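Local coordinates for ribosomal RNA processing protein 6 (Trypanosoma brucei brucei, PDB 4NLC), which probably degrades and trims single-stranded RNA from its 3' end as an exosome-associated 3'-5' exoribonuclease, here represented by its catalytic core, at residues Tyr105-Arg117 / Val123-Met135. The protein carries 1 engineered substitution. Numbering follows the deposited sequence.
Sequences YQGFTCLMQISTR and VDCLKVRANMYLM
M112 and V123 form an antiparallel hydrogen-bonded pair between strands 108-115 and 120-123 in the mixed sheet of the RNase H-like exonuclease domain. Two backbone bonds identify it: M112 N to V123 O at 3.1 Å, in the carbonyl plane, and V123 N to M112 O at 2.7 Å, nearly straight at 173°. The CA-H of L111 adds a weaker contact to V123 O.

Beyond V123 the chain leaves the sheet, and D124 fixes the departure: OD1 accepts from L126 N almost end-on, closing an Asx turn, and from K127 N, 3.0 Å away, well above the carboxylate plane. OD2 pairs with R209, so both oxygens are engaged. In the turn, C125 SG lies 3.7 Å from M112 CB, while L126 CD2 meets the F108 ring at CE1 (3.7 Å), the two side chains crossing almost perpendicularly.

With CG anti to the backbone N (chi1 176°), the M112 chain runs out from the strand and bends at chi3, bringing SD and CE alongside M132 and M135. It passes both in the opposite sense, its SD 3.6 Å from M135 SD, whereas I114 CD1 meets M135 CE tip to tip. A bridging water donates to T109 O and C125 O and accepts from R129 NH1 in the guanidinium plane; D161 binds both R129 and the T109 hydroxyl.

The 3-10 segment 129-135 thus packs over the sheet face bearing M112 and I114. Helix 152-162 packs against M112 through L158 and against M132 through F162, while helix 77-87 sets L83 on V123 and L87 on I114.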
loop_
_atom_site.group_PDB
_atom_site.type_symbol
_atom_site.label_atom_id
_atom_site.label_comp_id
_atom_site.label_asym_id
_atom_site.label_seq_id
_atom_site.Cartn_x
_atom_site.Cartn_y
_atom_site.Cartn_z
ATOM N N TYR A 105 2.138 -7.720 9.518
ATOM C CA TYR A 105 2.580 -8.751 8.575
ATOM C C TYR A 105 2.283 -8.378 7.129
ATOM O O TYR A 105 3.201 -8.303 6.323
ATOM C CB TYR A 105 2.004 -10.126 8.916
ATOM C CG TYR A 105 2.631 -11.189 8.054
ATOM C CD1 TYR A 105 3.933 -11.630 8.292
ATOM C CD2 TYR A 105 1.958 -11.702 6.948
ATOM C CE1 TYR A 105 4.547 -12.559 7.453
ATOM C CE2 TYR A 105 2.560 -12.639 6.108
ATOM C CZ TYR A 105 3.851 -13.068 6.367
ATOM O OH TYR A 105 4.426 -14.006 5.547
ATOM N N GLN A 106 1.012 -8.136 6.804
ATOM C CA GLN A 106 0.614 -7.766 5.450
ATOM C C GLN A 106 0.726 -6.274 5.243
ATOM O O GLN A 106 0.799 -5.816 4.105
ATOM C CB GLN A 106 -0.831 -8.216 5.155
ATOM C CG GLN A 106 -1.041 -9.741 5.164
ATOM C CD GLN A 106 -2.486 -10.098 4.919
ATOM O OE1 GLN A 106 -3.089 -9.736 3.903
ATOM N NE2 GLN A 106 -3.099 -10.741 5.889
ATOM N N GLY A 107 0.719 -5.521 6.338
ATOM C CA GLY A 107 0.734 -4.069 6.263
ATOM C C GLY A 107 -0.691 -3.557 6.223
ATOM O O GLY A 107 -1.640 -4.342 6.098
ATOM N N PHE A 108 -0.862 -2.242 6.381
ATOM C CA PHE A 108 -2.195 -1.654 6.338
ATOM C C PHE A 108 -2.171 -0.197 5.924
ATOM O O PHE A 108 -1.252 0.537 6.274
ATOM C CB PHE A 108 -2.987 -1.862 7.667
ATOM C CG PHE A 108 -2.319 -1.369 8.933
ATOM C CD1 PHE A 108 -2.375 -0.028 9.292
ATOM C CD2 PHE A 108 -1.665 -2.257 9.787
ATOM C CE1 PHE A 108 -1.759 0.425 10.468
ATOM C CE2 PHE A 108 -1.029 -1.803 10.946
ATOM C CZ PHE A 108 -1.096 -0.468 11.290
ATOM N N THR A 109 -3.237 0.238 5.258
ATOM C CA THR A 109 -3.386 1.636 4.875
ATOM C C THR A 109 -3.701 2.481 6.112
ATOM O O THR A 109 -4.601 2.147 6.889
ATOM C CB THR A 109 -4.442 1.778 3.793
ATOM O OG1 THR A 109 -4.143 0.829 2.769
ATOM C CG2 THR A 109 -4.475 3.193 3.205
ATOM N N CYS A 110 -2.991 3.596 6.248
ATOM C CA CYS A 110 -3.140 4.532 7.365
ATOM C C CYS A 110 -3.983 5.777 7.082
ATOM O O CYS A 110 -4.636 6.299 7.989
ATOM C CB CYS A 110 -1.765 4.934 7.864
ATOM S SG CYS A 110 -0.895 3.597 8.694
ATOM N N LEU A 111 -3.906 6.282 5.855
ATOM C CA LEU A 111 -4.521 7.540 5.473
ATOM C C LEU A 111 -4.826 7.531 4.006
ATOM O O LEU A 111 -4.129 6.874 3.235
ATOM C CB LEU A 111 -3.480 8.632 5.742
ATOM C CG LEU A 111 -3.934 9.994 6.216
ATOM C CD1 LEU A 111 -4.616 9.919 7.592
ATOM C CD2 LEU A 111 -2.740 10.958 6.239
ATOM N N MET A 112 -5.890 8.245 3.626
ATOM C CA MET A 112 -6.291 8.403 2.230
ATOM C C MET A 112 -6.395 9.920 2.040
ATOM O O MET A 112 -6.970 10.610 2.875
ATOM C CB MET A 112 -7.646 7.717 1.937
ATOM C CG MET A 112 -8.155 7.947 0.515
ATOM S SD MET A 112 -9.766 7.184 0.178
ATOM C CE MET A 112 -9.268 5.532 -0.158
ATOM N N GLN A 113 -5.832 10.428 0.956
ATOM C CA GLN A 113 -5.908 11.851 0.673
ATOM C C GLN A 113 -6.712 11.973 -0.612
ATOM O O GLN A 113 -6.571 11.150 -1.528
ATOM C CB GLN A 113 -4.495 12.473 0.515
ATOM C CG GLN A 113 -3.604 12.339 1.763
ATOM C CD GLN A 113 -2.600 11.245 1.601
ATOM O OE1 GLN A 113 -1.543 11.415 1.004
ATOM N NE2 GLN A 113 -2.921 10.083 2.083
ATOM N N ILE A 114 -7.591 12.967 -0.654
ATOM C CA ILE A 114 -8.426 13.224 -1.825
ATOM C C ILE A 114 -8.445 14.705 -2.113
ATOM O O ILE A 114 -8.777 15.486 -1.226
ATOM C CB ILE A 114 -9.890 12.671 -1.688
ATOM C CG1 ILE A 114 -9.934 11.132 -1.497
ATOM C CG2 ILE A 114 -10.736 13.052 -2.917
ATOM C CD1 ILE A 114 -10.851 10.690 -0.388
ATOM N N SER A 115 -8.203 15.084 -3.366
ATOM C CA SER A 115 -8.374 16.471 -3.762
ATOM C C SER A 115 -9.396 16.557 -4.875
ATOM O O SER A 115 -9.412 15.716 -5.781
ATOM C CB SER A 115 -7.067 17.102 -4.238
ATOM O OG SER A 115 -6.122 17.328 -3.204
ATOM N N THR A 116 -10.208 17.613 -4.828
ATOM C CA THR A 116 -11.152 17.978 -5.883
ATOM C C THR A 116 -10.628 19.301 -6.413
ATOM O O THR A 116 -9.698 19.864 -5.834
ATOM C CB THR A 116 -12.638 18.080 -5.391
ATOM O OG1 THR A 116 -12.854 19.272 -4.642
ATOM C CG2 THR A 116 -13.101 16.864 -4.605
ATOM N N ARG A 117 -11.240 19.828 -7.479
ATOM C CA ARG A 117 -10.872 21.132 -8.036
ATOM C C ARG A 117 -11.055 22.271 -7.022
ATOM O O ARG A 117 -10.457 23.320 -7.197
ATOM C CB ARG A 117 -11.726 21.442 -9.295
ATOM C CG ARG A 117 -11.575 20.433 -10.434
ATOM C CD ARG A 117 -10.133 20.294 -10.916
ATOM N NE ARG A 117 -10.114 19.444 -12.092
ATOM C CZ ARG A 117 -9.140 19.391 -12.987
ATOM N NH1 ARG A 117 -8.034 20.103 -12.819
ATOM N NH2 ARG A 117 -9.261 18.619 -14.054
ATOM N N VAL A 123 -8.536 11.523 4.889
ATOM C CA VAL A 123 -9.364 10.504 5.495
ATOM C C VAL A 123 -8.580 9.617 6.461
ATOM O O VAL A 123 -7.620 8.972 6.079
ATOM C CB VAL A 123 -10.176 9.671 4.451
ATOM C CG1 VAL A 123 -11.116 8.677 5.144
ATOM C CG2 VAL A 123 -10.978 10.604 3.555
ATOM N N ASP A 124 -9.070 9.523 7.701
ATOM C CA ASP A 124 -8.456 8.640 8.666
ATOM C C ASP A 124 -8.961 7.200 8.511
ATOM O O ASP A 124 -9.924 6.792 9.159
ATOM C CB ASP A 124 -8.587 9.180 10.097
ATOM C CG ASP A 124 -7.774 8.412 11.108
ATOM O OD1 ASP A 124 -7.421 7.238 10.827
ATOM O OD2 ASP A 124 -7.533 8.952 12.199
ATOM N N CYS A 125 -8.264 6.443 7.634
ATOM C CA CYS A 125 -8.380 5.009 7.285
ATOM C C CYS A 125 -8.322 4.106 8.467
ATOM O O CYS A 125 -8.603 2.925 8.296
ATOM C CB CYS A 125 -7.253 4.614 6.341
ATOM S SG CYS A 125 -7.434 5.251 4.698
ATOM N N LEU A 126 -7.727 4.559 9.558
ATOM C CA LEU A 126 -7.620 3.741 10.739
ATOM C C LEU A 126 -8.897 3.859 11.535
ATOM O O LEU A 126 -9.515 2.852 11.850
ATOM C CB LEU A 126 -6.392 4.126 11.583
ATOM C CG LEU A 126 -5.034 3.718 11.009
ATOM C CD1 LEU A 126 -3.878 4.231 11.891
ATOM C CD2 LEU A 126 -4.954 2.203 10.799
ATOM N N LYS A 127 -9.313 5.088 11.818
ATOM C CA LYS A 127 -10.514 5.376 12.588
ATOM C C LYS A 127 -11.780 4.947 11.857
ATOM O O LYS A 127 -12.711 4.501 12.515
ATOM C CB LYS A 127 -10.569 6.862 12.989
ATOM C CG LYS A 127 -11.507 7.095 14.157
ATOM C CD LYS A 127 -10.951 8.021 15.210
ATOM C CE LYS A 127 -11.986 8.297 16.271
ATOM N NZ LYS A 127 -12.497 7.042 16.896
ATOM N N VAL A 128 -11.824 5.060 10.516
ATOM C CA VAL A 128 -13.034 4.649 9.768
ATOM C C VAL A 128 -12.750 3.422 8.862
ATOM O O VAL A 128 -13.486 3.185 7.899
ATOM C CB VAL A 128 -13.757 5.825 9.020
ATOM C CG1 VAL A 128 -14.176 6.913 10.002
ATOM C CG2 VAL A 128 -12.906 6.413 7.907
ATOM N N ARG A 129 -11.729 2.593 9.239
ATOM C CA ARG A 129 -11.344 1.368 8.531
ATOM C C ARG A 129 -12.533 0.512 8.152
ATOM O O ARG A 129 -12.663 0.140 6.986
ATOM C CB ARG A 129 -10.347 0.528 9.353
ATOM C CG ARG A 129 -9.846 -0.723 8.618
ATOM C CD ARG A 129 -8.898 -1.496 9.512
ATOM N NE ARG A 129 -8.646 -2.861 9.051
ATOM C CZ ARG A 129 -7.735 -3.182 8.137
ATOM N NH1 ARG A 129 -6.981 -2.238 7.577
ATOM N NH2 ARG A 129 -7.564 -4.444 7.778
ATOM N N ALA A 130 -13.408 0.222 9.139
ATOM C CA ALA A 130 -14.594 -0.628 9.000
ATOM C C ALA A 130 -15.673 -0.032 8.087
ATOM O O ALA A 130 -16.554 -0.762 7.642
ATOM C CB ALA A 130 -15.192 -0.901 10.375
ATOM N N ASN A 131 -15.599 1.285 7.804
ATOM C CA ASN A 131 -16.605 2.012 7.025
ATOM C C ASN A 131 -16.155 2.455 5.645
ATOM O O ASN A 131 -16.927 3.106 4.935
ATOM C CB ASN A 131 -17.049 3.250 7.841
ATOM C CG ASN A 131 -17.230 2.938 9.310
ATOM O OD1 ASN A 131 -16.397 3.270 10.160
ATOM N ND2 ASN A 131 -18.257 2.190 9.617
ATOM N N MET A 132 -14.910 2.149 5.268
ATOM C CA MET A 132 -14.350 2.603 3.989
ATOM C C MET A 132 -15.108 2.067 2.755
ATOM O O MET A 132 -15.081 2.705 1.704
ATOM C CB MET A 132 -12.851 2.309 3.907
ATOM C CG MET A 132 -12.005 3.192 4.811
ATOM S SD MET A 132 -12.126 4.948 4.423
ATOM C CE MET A 132 -11.096 5.016 2.954
ATOM N N TYR A 133 -15.862 0.957 2.925
ATOM C CA TYR A 133 -16.684 0.350 1.871
ATOM C C TYR A 133 -17.707 1.358 1.309
ATOM O O TYR A 133 -18.134 1.227 0.156
ATOM C CB TYR A 133 -17.379 -0.921 2.385
ATOM C CG TYR A 133 -18.460 -0.675 3.422
ATOM C CD1 TYR A 133 -19.771 -0.430 3.042
ATOM C CD2 TYR A 133 -18.183 -0.763 4.781
ATOM C CE1 TYR A 133 -20.779 -0.249 3.988
ATOM C CE2 TYR A 133 -19.186 -0.591 5.739
ATOM C CZ TYR A 133 -20.478 -0.302 5.335
ATOM O OH TYR A 133 -21.479 -0.108 6.255
ATOM N N LEU A 134 -18.065 2.375 2.126
ATOM C CA LEU A 134 -18.994 3.462 1.750
ATOM C C LEU A 134 -18.488 4.326 0.601
ATOM O O LEU A 134 -19.255 5.080 0.024
ATOM C CB LEU A 134 -19.389 4.340 2.961
ATOM C CG LEU A 134 -20.211 3.624 4.054
ATOM C CD1 LEU A 134 -20.318 4.480 5.293
ATOM C CD2 LEU A 134 -21.590 3.211 3.563
ATOM N N MET A 135 -17.212 4.195 0.261
ATOM C CA MET A 135 -16.574 4.917 -0.832
ATOM C C MET A 135 -16.767 4.181 -2.166
ATOM O O MET A 135 -16.478 4.765 -3.200
ATOM C CB MET A 135 -15.064 5.103 -0.553
ATOM C CG MET A 135 -14.778 5.803 0.767
ATOM S SD MET A 135 -13.305 6.813 0.674
ATOM C CE MET A 135 -13.923 8.146 -0.481
HETATM O O HOH W 1 -6.925 0.613 7.363
#